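Single-stranded-DNA-specific exonuclease RecJ (Thermus thermophilus, PDB 2ZXR) degrades single-stranded DNA exonucleolytically in the 5' to 3' direction, using divalent metal ions such as magnesium or manganese. Local coordinates at residues P48-L53 against L194-H199; A61-E66 against H199-L204. All coordinates share one frame; numbering follows the deposited sequence.

Contact 1: residues P48-L53 against L194-H199; sequences PPLALL and LLWALH
The carbonyl oxygen of A51 rests against the indole of W196, 3.7 Å from CZ3, and also accepts a hydrogen bond from the indole nitrogen of W228 on helix 227-239, so two tryptophans meet at one backbone atom. Here an irregular loop leading to helix 60-70 lies across helix 187-201 of the DHH-family domain, and the tryptophan is the helix residue that reaches out to it. The bond from CA to CB of W196 points at the loop, and chi1 of -169° puts CG anti to the backbone N.

The backbone of the loop follows the six-membered ring. L50 O sits at the ring edge, in plane, 3.5 Å from W196 CH2. One peptide further on, L52 N has climbed over a face, and it lies 3.7 Å from the same CH2. The side chain of L52 carries on over that ring system: its CB stands 4.0 Å from the centroid of the five-membered ring and only 12° off the normal, a CH-pi contact. Beyond it, L52 CD1 packs 3.9 Å from W196 CG, the leucine and the indole sliding past each other in opposite directions.

L50 makes a smaller apolar contact, its CG 3.8 Å from W196 CZ3, with the two side chains crossing obliquely; L50 and L53 also touch W228. W196 NE1 also makes a weak hydrogen bond to E200 OE1, one turn along the helix, and P207 touches the W196 side chain. Between the two segments the contact is carbon packing with backbone atoms at the edge and over the face of the indole. The other methyl of L52, CD2, lies 4.0 Å from A197 CA.

Contact 2: residues A61-E66 against H199-L204; sequences AAALLE and HERLGL
A62 and R201 bring their CA atoms to 7.3 Å, and E66 and L202 to a similar separation, so helix 60-70 packs against the C-terminal end of helix 187-201 just where the latter finishes in a Schellman motif. G203, with positive phi, is the first residue to leave helical geometry; L204 N bonds back to H199 O at 2.7 Å, and G203 N to E200 O.

R201 sets out toward the other helix at its CB and lays its aliphatic part over the alanines, CD lying 3.8 Å from A62 CB. The chain then bends at chi3 (72°), which places NE close to A63 CA. A63 CB stands 3.6 Å above the guanidinium plane, over its centre, giving the flat group a methyl floor on one face.

E66 approaches near the plane of that guanidinium, at its edge. Its chain is extended, crosses R201 at about a right angle, and offers OE2 to two donors: R201 NE in a salt bridge modelled at 2.5 Å, so short that the exact length is doubtful, and R201 NH2 in a weak bond. Both donors share OE2 and the planes are 52° apart, so this is not the flat pairing in which each oxygen takes its own N-H. A water 3.0 Å from A63 O also accepts weakly from R201 NH2. Nearer the E66 backbone than the carboxylate, E66 CG meets L202 CD2 at 4.0 Å.

How the contacts relate
Contacts 1 and 2 lie about 11 Å apart, centre to centre, on helix 187-201 and its end, and they share H199. Along the chain the loop 48-53 comes first, then 61-66 on helix 60-70, and nearly 130 residues later 194-199 and 199-204, so the pairings cross. The two also touch directly: L194 CD1 meets A61 CB at 3.6 Å, and L52 CD2 meets E200 CG at 3.7 Å. Helix 187-201 thus packs on both the 48-53 loop and helix 60-70, and L65 of the latter touches L131 and L133 of the parallel sheet. Both contacts lie away from the metal site.

Contact 1: residues P48-L53 against L194-H199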
ATOM      1  N   PRO A  48      -4.629  15.439   9.748  1.00 42.95           N
ATOM      2  CA  PRO A  48      -4.680  15.275  11.196  1.00 41.47           C
ATOM      3  C   PRO A  48      -3.718  16.268  11.856  1.00 40.61           C
ATOM      4  O   PRO A  48      -2.757  16.760  11.229  1.00 38.66           O
ATOM      5  CB  PRO A  48      -4.272  13.815  11.390  1.00 42.13           C
ATOM      6  CG  PRO A  48      -3.358  13.550  10.228  1.00 42.26           C
ATOM      7  CD  PRO A  48      -4.057  14.251   9.089  1.00 42.19           C
ATOM      8  N   PRO A  49      -3.992  16.613  13.118  1.00 40.09           N
ATOM      9  CA  PRO A  49      -3.110  17.554  13.819  1.00 38.68           C
ATOM     10  C   PRO A  49      -1.854  16.804  14.256  1.00 36.41           C
ATOM     11  O   PRO A  49      -1.930  15.635  14.651  1.00 35.08           O
ATOM     12  CB  PRO A  49      -3.949  17.964  15.025  1.00 40.13           C
ATOM     13  CG  PRO A  49      -4.645  16.650  15.377  1.00 40.04           C
ATOM     14  CD  PRO A  49      -5.111  16.184  13.985  1.00 39.94           C
ATOM     15  N   LEU A  50      -0.700  17.450  14.151  1.00 34.73           N
ATOM     16  CA  LEU A  50       0.526  16.820  14.626  1.00 32.52           C
ATOM     17  C   LEU A  50       0.550  17.230  16.091  1.00 32.61           C
ATOM     18  O   LEU A  50       0.685  18.414  16.405  1.00 32.39           O
ATOM     19  CB  LEU A  50       1.750  17.388  13.921  1.00 31.88           C
ATOM     20  CG  LEU A  50       3.071  16.789  14.418  1.00 31.46           C
ATOM     21  CD1 LEU A  50       3.042  15.264  14.258  1.00 28.50           C
ATOM     22  CD2 LEU A  50       4.224  17.407  13.630  1.00 29.77           C
ATOM     23  N   ALA A  51       0.395  16.269  16.987  1.00 31.38           N
ATOM     24  CA  ALA A  51       0.375  16.585  18.399  1.00 32.23           C
ATOM     25  C   ALA A  51       1.315  15.701  19.204  1.00 32.11           C
ATOM     26  O   ALA A  51       1.838  14.703  18.702  1.00 32.27           O
ATOM     27  CB  ALA A  51      -1.062  16.441  18.928  1.00 32.31           C
ATOM     28  N   LEU A  52       1.523  16.069  20.459  1.00 31.40           N
ATOM     29  CA  LEU A  52       2.369  15.276  21.332  1.00 31.98           C
ATOM     30  C   LEU A  52       1.520  14.136  21.896  1.00 33.29           C
ATOM     31  O   LEU A  52       0.686  14.365  22.774  1.00 34.23           O
ATOM     32  CB  LEU A  52       2.913  16.144  22.469  1.00 29.65           C
ATOM     33  CG  LEU A  52       3.759  15.475  23.562  1.00 29.69           C
ATOM     34  CD1 LEU A  52       4.997  14.836  22.954  1.00 27.93           C
ATOM     35  CD2 LEU A  52       4.158  16.517  24.599  1.00 28.21           C
ATOM     36  N   LEU A  53       1.725  12.918  21.384  1.00 34.27           N
ATOM     37  CA  LEU A  53       0.983  11.733  21.833  1.00 34.39           C
ATOM     38  C   LEU A  53       1.362  11.397  23.263  1.00 35.50           C
ATOM     39  O   LEU A  53       2.524  11.460  23.621  1.00 34.58           O
ATOM     40  CB  LEU A  53       1.302  10.523  20.960  1.00 33.95           C
ATOM     41  CG  LEU A  53       0.961  10.580  19.475  1.00 33.46           C
ATOM     42  CD1 LEU A  53       1.451   9.317  18.791  1.00 32.79           C
ATOM     43  CD2 LEU A  53      -0.541  10.724  19.310  1.00 32.99           C
ATOM     44  N   LEU A 194       9.790  12.245  22.287  1.00 21.98           N
ATOM     45  CA  LEU A 194      10.582  12.435  23.495  1.00 22.33           C
ATOM     46  C   LEU A 194      11.231  13.812  23.499  1.00 22.68           C
ATOM     47  O   LEU A 194      11.192  14.514  24.519  1.00 23.35           O
ATOM     48  CB  LEU A 194      11.669  11.360  23.602  1.00 21.84           C
ATOM     49  CG  LEU A 194      12.568  11.393  24.852  1.00 23.22           C
ATOM     50  CD1 LEU A 194      11.700  11.265  26.111  1.00 22.74           C
ATOM     51  CD2 LEU A 194      13.600  10.236  24.804  1.00 21.80           C
ATOM     52  N   LEU A 195      11.852  14.209  22.386  1.00 21.77           N
ATOM     53  CA  LEU A 195      12.463  15.534  22.340  1.00 21.73           C
ATOM     54  C   LEU A 195      11.354  16.586  22.570  1.00 23.32           C
ATOM     55  O   LEU A 195      11.557  17.594  23.251  1.00 23.11           O
ATOM     56  CB  LEU A 195      13.138  15.784  20.978  1.00 20.49           C
ATOM     57  CG  LEU A 195      13.742  17.187  20.775  1.00 18.58           C
ATOM     58  CD1 LEU A 195      14.812  17.437  21.820  1.00 16.32           C
ATOM     59  CD2 LEU A 195      14.306  17.315  19.367  1.00 17.73           C
ATOM     60  N   TRP A 196      10.176  16.331  22.000  1.00 23.83           N
ATOM     61  CA  TRP A 196       9.035  17.244  22.110  1.00 24.22           C
ATOM     62  C   TRP A 196       8.547  17.341  23.573  1.00 24.41           C
ATOM     63  O   TRP A 196       8.248  18.437  24.079  1.00 23.42           O
ATOM     64  CB  TRP A 196       7.910  16.748  21.199  1.00 23.58           C
ATOM     65  CG  TRP A 196       6.751  17.692  20.983  1.00 25.36           C
ATOM     66  CD1 TRP A 196       6.362  18.729  21.783  1.00 25.52           C
ATOM     67  CD2 TRP A 196       5.801  17.636  19.914  1.00 25.11           C
ATOM     68  NE1 TRP A 196       5.226  19.317  21.275  1.00 26.38           N
ATOM     69  CE2 TRP A 196       4.864  18.664  20.129  1.00 25.22           C
ATOM     70  CE3 TRP A 196       5.651  16.808  18.793  1.00 26.67           C
ATOM     71  CZ2 TRP A 196       3.785  18.893  19.266  1.00 26.49           C
ATOM     72  CZ3 TRP A 196       4.570  17.039  17.929  1.00 26.88           C
ATOM     73  CH2 TRP A 196       3.654  18.076  18.178  1.00 24.82           C
ATOM     74  N   ALA A 197       8.458  16.193  24.238  1.00 23.99           N
ATOM     75  CA  ALA A 197       8.046  16.153  25.637  1.00 23.91           C
ATOM     76  C   ALA A 197       9.020  16.998  26.468  1.00 23.96           C
ATOM     77  O   ALA A 197       8.604  17.738  27.350  1.00 25.12           O
ATOM     78  CB  ALA A 197       8.026  14.705  26.135  1.00 23.84           C
ATOM     79  N   LEU A 198      10.315  16.889  26.181  1.00 23.89           N
ATOM     80  CA  LEU A 198      11.320  17.671  26.896  1.00 24.26           C
ATOM     81  C   LEU A 198      11.131  19.183  26.633  1.00 24.62           C
ATOM     82  O   LEU A 198      11.262  20.000  27.543  1.00 23.59           O
ATOM     83  CB  LEU A 198      12.734  17.243  26.473  1.00 23.63           C
ATOM     84  CG  LEU A 198      13.893  18.069  27.065  1.00 24.71           C
ATOM     85  CD1 LEU A 198      13.901  17.954  28.595  1.00 24.18           C
ATOM     86  CD2 LEU A 198      15.218  17.595  26.490  1.00 25.12           C
ATOM     87  N   HIS A 199      10.860  19.548  25.380  1.00 24.91           N
ATOM     88  CA  HIS A 199      10.630  20.952  25.024  1.00 25.18           C
ATOM     89  C   HIS A 199       9.441  21.499  25.799  1.00 26.19           C
ATOM     90  O   HIS A 199       9.451  22.635  26.276  1.00 26.47           O
ATOM     91  CB  HIS A 199      10.363  21.093  23.523  1.00 23.68           C
ATOM     92  CG  HIS A 199      11.614  21.155  22.713  1.00 23.29           C
ATOM     93  ND1 HIS A 199      11.778  22.033  21.665  1.00 22.54           N
ATOM     94  CD2 HIS A 199      12.803  20.522  22.866  1.00 22.33           C
ATOM     95  CE1 HIS A 199      13.018  21.951  21.216  1.00 21.75           C
ATOM     96  NE2 HIS A 199      13.659  21.040  21.931  1.00 22.80           N
TER

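Contact 2: residues A61-E66 against H199-L204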
ATOM      1  N   ALA A  61      10.285  10.096  31.222  1.00 28.96           N
ATOM      2  CA  ALA A  61      11.498  10.143  30.418  1.00 27.97           C
ATOM      3  C   ALA A  61      11.951  11.573  30.155  1.00 26.68           C
ATOM      4  O   ALA A  61      13.145  11.874  30.211  1.00 27.34           O
ATOM      5  CB  ALA A  61      11.302   9.375  29.103  1.00 26.71           C
ATOM      6  N   ALA A  62      11.008  12.461  29.880  1.00 25.36           N
ATOM      7  CA  ALA A  62      11.355  13.859  29.643  1.00 25.19           C
ATOM      8  C   ALA A  62      11.866  14.514  30.939  1.00 25.78           C
ATOM      9  O   ALA A  62      12.788  15.336  30.907  1.00 26.43           O
ATOM     10  CB  ALA A  62      10.133  14.624  29.123  1.00 23.39           C
ATOM     11  N   ALA A  63      11.262  14.164  32.073  1.00 26.52           N
ATOM     12  CA  ALA A  63      11.683  14.734  33.352  1.00 27.98           C
ATOM     13  C   ALA A  63      13.128  14.329  33.662  1.00 28.42           C
ATOM     14  O   ALA A  63      13.942  15.128  34.147  1.00 29.35           O
ATOM     15  CB  ALA A  63      10.753  14.254  34.462  1.00 28.46           C
ATOM     16  N   LEU A  64      13.435  13.076  33.354  1.00 29.42           N
ATOM     17  CA  LEU A  64      14.748  12.513  33.573  1.00 28.80           C
ATOM     18  C   LEU A  64      15.754  13.283  32.741  1.00 29.08           C
ATOM     19  O   LEU A  64      16.836  13.650  33.217  1.00 29.78           O
ATOM     20  CB  LEU A  64      14.696  11.053  33.164  1.00 29.92           C
ATOM     21  CG  LEU A  64      15.619  10.019  33.793  1.00 31.72           C
ATOM     22  CD1 LEU A  64      15.862  10.352  35.267  1.00 30.91           C
ATOM     23  CD2 LEU A  64      14.951   8.632  33.625  1.00 30.71           C
ATOM     24  N   LEU A  65      15.385  13.562  31.495  1.00 28.44           N
ATOM     25  CA  LEU A  65      16.263  14.291  30.600  1.00 27.98           C
ATOM     26  C   LEU A  65      16.455  15.740  31.063  1.00 27.65           C
ATOM     27  O   LEU A  65      17.546  16.301  30.924  1.00 27.21           O
ATOM     28  CB  LEU A  65      15.708  14.264  29.165  1.00 27.34           C
ATOM     29  CG  LEU A  65      15.748  12.956  28.372  1.00 27.57           C
ATOM     30  CD1 LEU A  65      15.006  13.164  27.052  1.00 27.05           C
ATOM     31  CD2 LEU A  65      17.192  12.535  28.094  1.00 26.65           C
ATOM     32  N   GLU A  66      15.401  16.360  31.584  1.00 27.95           N
ATOM     33  CA  GLU A  66      15.537  17.733  32.074  1.00 29.05           C
ATOM     34  C   GLU A  66      16.586  17.710  33.212  1.00 29.04           C
ATOM     35  O   GLU A  66      17.465  18.576  33.292  1.00 27.96           O
ATOM     36  CB  GLU A  66      14.198  18.260  32.607  1.00 30.78           C
ATOM     37  CG  GLU A  66      14.292  19.678  33.165  1.00 33.16           C
ATOM     38  CD  GLU A  66      12.968  20.232  33.725  1.00 35.90           C
ATOM     39  OE1 GLU A  66      13.002  21.363  34.241  1.00 37.05           O
ATOM     40  OE2 GLU A  66      11.902  19.564  33.661  1.00 38.40           O
ATOM     41  N   HIS A 199      10.860  19.548  25.380  1.00 24.91           N
ATOM     42  CA  HIS A 199      10.630  20.952  25.024  1.00 25.18           C
ATOM     43  C   HIS A 199       9.441  21.499  25.799  1.00 26.19           C
ATOM     44  O   HIS A 199       9.451  22.635  26.276  1.00 26.47           O
ATOM     45  CB  HIS A 199      10.363  21.093  23.523  1.00 23.68           C
ATOM     46  CG  HIS A 199      11.614  21.155  22.713  1.00 23.29           C
ATOM     47  ND1 HIS A 199      11.778  22.033  21.665  1.00 22.54           N
ATOM     48  CD2 HIS A 199      12.803  20.522  22.866  1.00 22.33           C
ATOM     49  CE1 HIS A 199      13.018  21.951  21.216  1.00 21.75           C
ATOM     50  NE2 HIS A 199      13.659  21.040  21.931  1.00 22.80           N
ATOM     51  N   GLU A 200       8.402  20.686  25.907  1.00 27.76           N
ATOM     52  CA  GLU A 200       7.227  21.093  26.649  1.00 29.56           C
ATOM     53  C   GLU A 200       7.618  21.387  28.099  1.00 28.92           C
ATOM     54  O   GLU A 200       7.223  22.420  28.641  1.00 28.88           O
ATOM     55  CB  GLU A 200       6.175  19.994  26.597  1.00 31.81           C
ATOM     56  CG  GLU A 200       5.600  19.831  25.210  1.00 37.33           C
ATOM     57  CD  GLU A 200       4.360  20.668  25.012  1.00 40.90           C
ATOM     58  OE1 GLU A 200       4.058  21.061  23.847  1.00 43.01           O
ATOM     59  OE2 GLU A 200       3.679  20.921  26.035  1.00 43.79           O
ATOM     60  N   ARG A 201       8.373  20.483  28.724  1.00 28.24           N
ATOM     61  CA  ARG A 201       8.812  20.688  30.107  1.00 29.19           C
ATOM     62  C   ARG A 201       9.638  21.954  30.251  1.00 28.66           C
ATOM     63  O   ARG A 201       9.524  22.652  31.256  1.00 30.07           O
ATOM     64  CB  ARG A 201       9.683  19.527  30.618  1.00 30.55           C
ATOM     65  CG  ARG A 201       8.929  18.284  31.094  1.00 32.97           C
ATOM     66  CD  ARG A 201       9.875  17.312  31.805  1.00 34.12           C
ATOM     67  NE  ARG A 201      10.290  17.791  33.130  1.00 34.01           N
ATOM     68  CZ  ARG A 201       9.550  17.677  34.234  1.00 35.33           C
ATOM     69  NH1 ARG A 201       8.354  17.100  34.183  1.00 32.73           N
ATOM     70  NH2 ARG A 201      10.008  18.136  35.400  1.00 36.03           N
ATOM     71  N   LEU A 202      10.472  22.237  29.253  1.00 26.96           N
ATOM     72  CA  LEU A 202      11.342  23.392  29.283  1.00 26.13           C
ATOM     73  C   LEU A 202      10.663  24.663  28.829  1.00 26.45           C
ATOM     74  O   LEU A 202      11.303  25.703  28.768  1.00 25.12           O
ATOM     75  CB  LEU A 202      12.574  23.146  28.406  1.00 26.47           C
ATOM     76  CG  LEU A 202      13.512  22.013  28.860  1.00 25.95           C
ATOM     77  CD1 LEU A 202      14.655  21.810  27.856  1.00 25.24           C
ATOM     78  CD2 LEU A 202      14.072  22.378  30.231  1.00 25.60           C
ATOM     79  N   GLY A 203       9.371  24.580  28.507  1.00 25.77           N
ATOM     80  CA  GLY A 203       8.661  25.761  28.042  1.00 25.97           C
ATOM     81  C   GLY A 203       9.084  26.220  26.658  1.00 26.04           C
ATOM     82  O   GLY A 203       9.045  27.414  26.362  1.00 25.96           O
ATOM     83  N   LEU A 204       9.489  25.282  25.799  1.00 25.56           N
ATOM     84  CA  LEU A 204       9.904  25.632  24.450  1.00 24.52           C
ATOM     85  C   LEU A 204       8.865  25.148  23.424  1.00 24.65           C
ATOM     86  O   LEU A 204       8.116  24.208  23.674  1.00 24.77           O
ATOM     87  CB  LEU A 204      11.278  25.018  24.131  1.00 24.36           C
ATOM     88  CG  LEU A 204      12.423  25.351  25.091  1.00 25.69           C
ATOM     89  CD1 LEU A 204      13.700  24.633  24.652  1.00 23.71           C
ATOM     90  CD2 LEU A 204      12.653  26.881  25.112  1.00 25.76           C
TER
HETATM   91  O   HOH W   1      12.977  17.327  35.878  1.00 37.29           O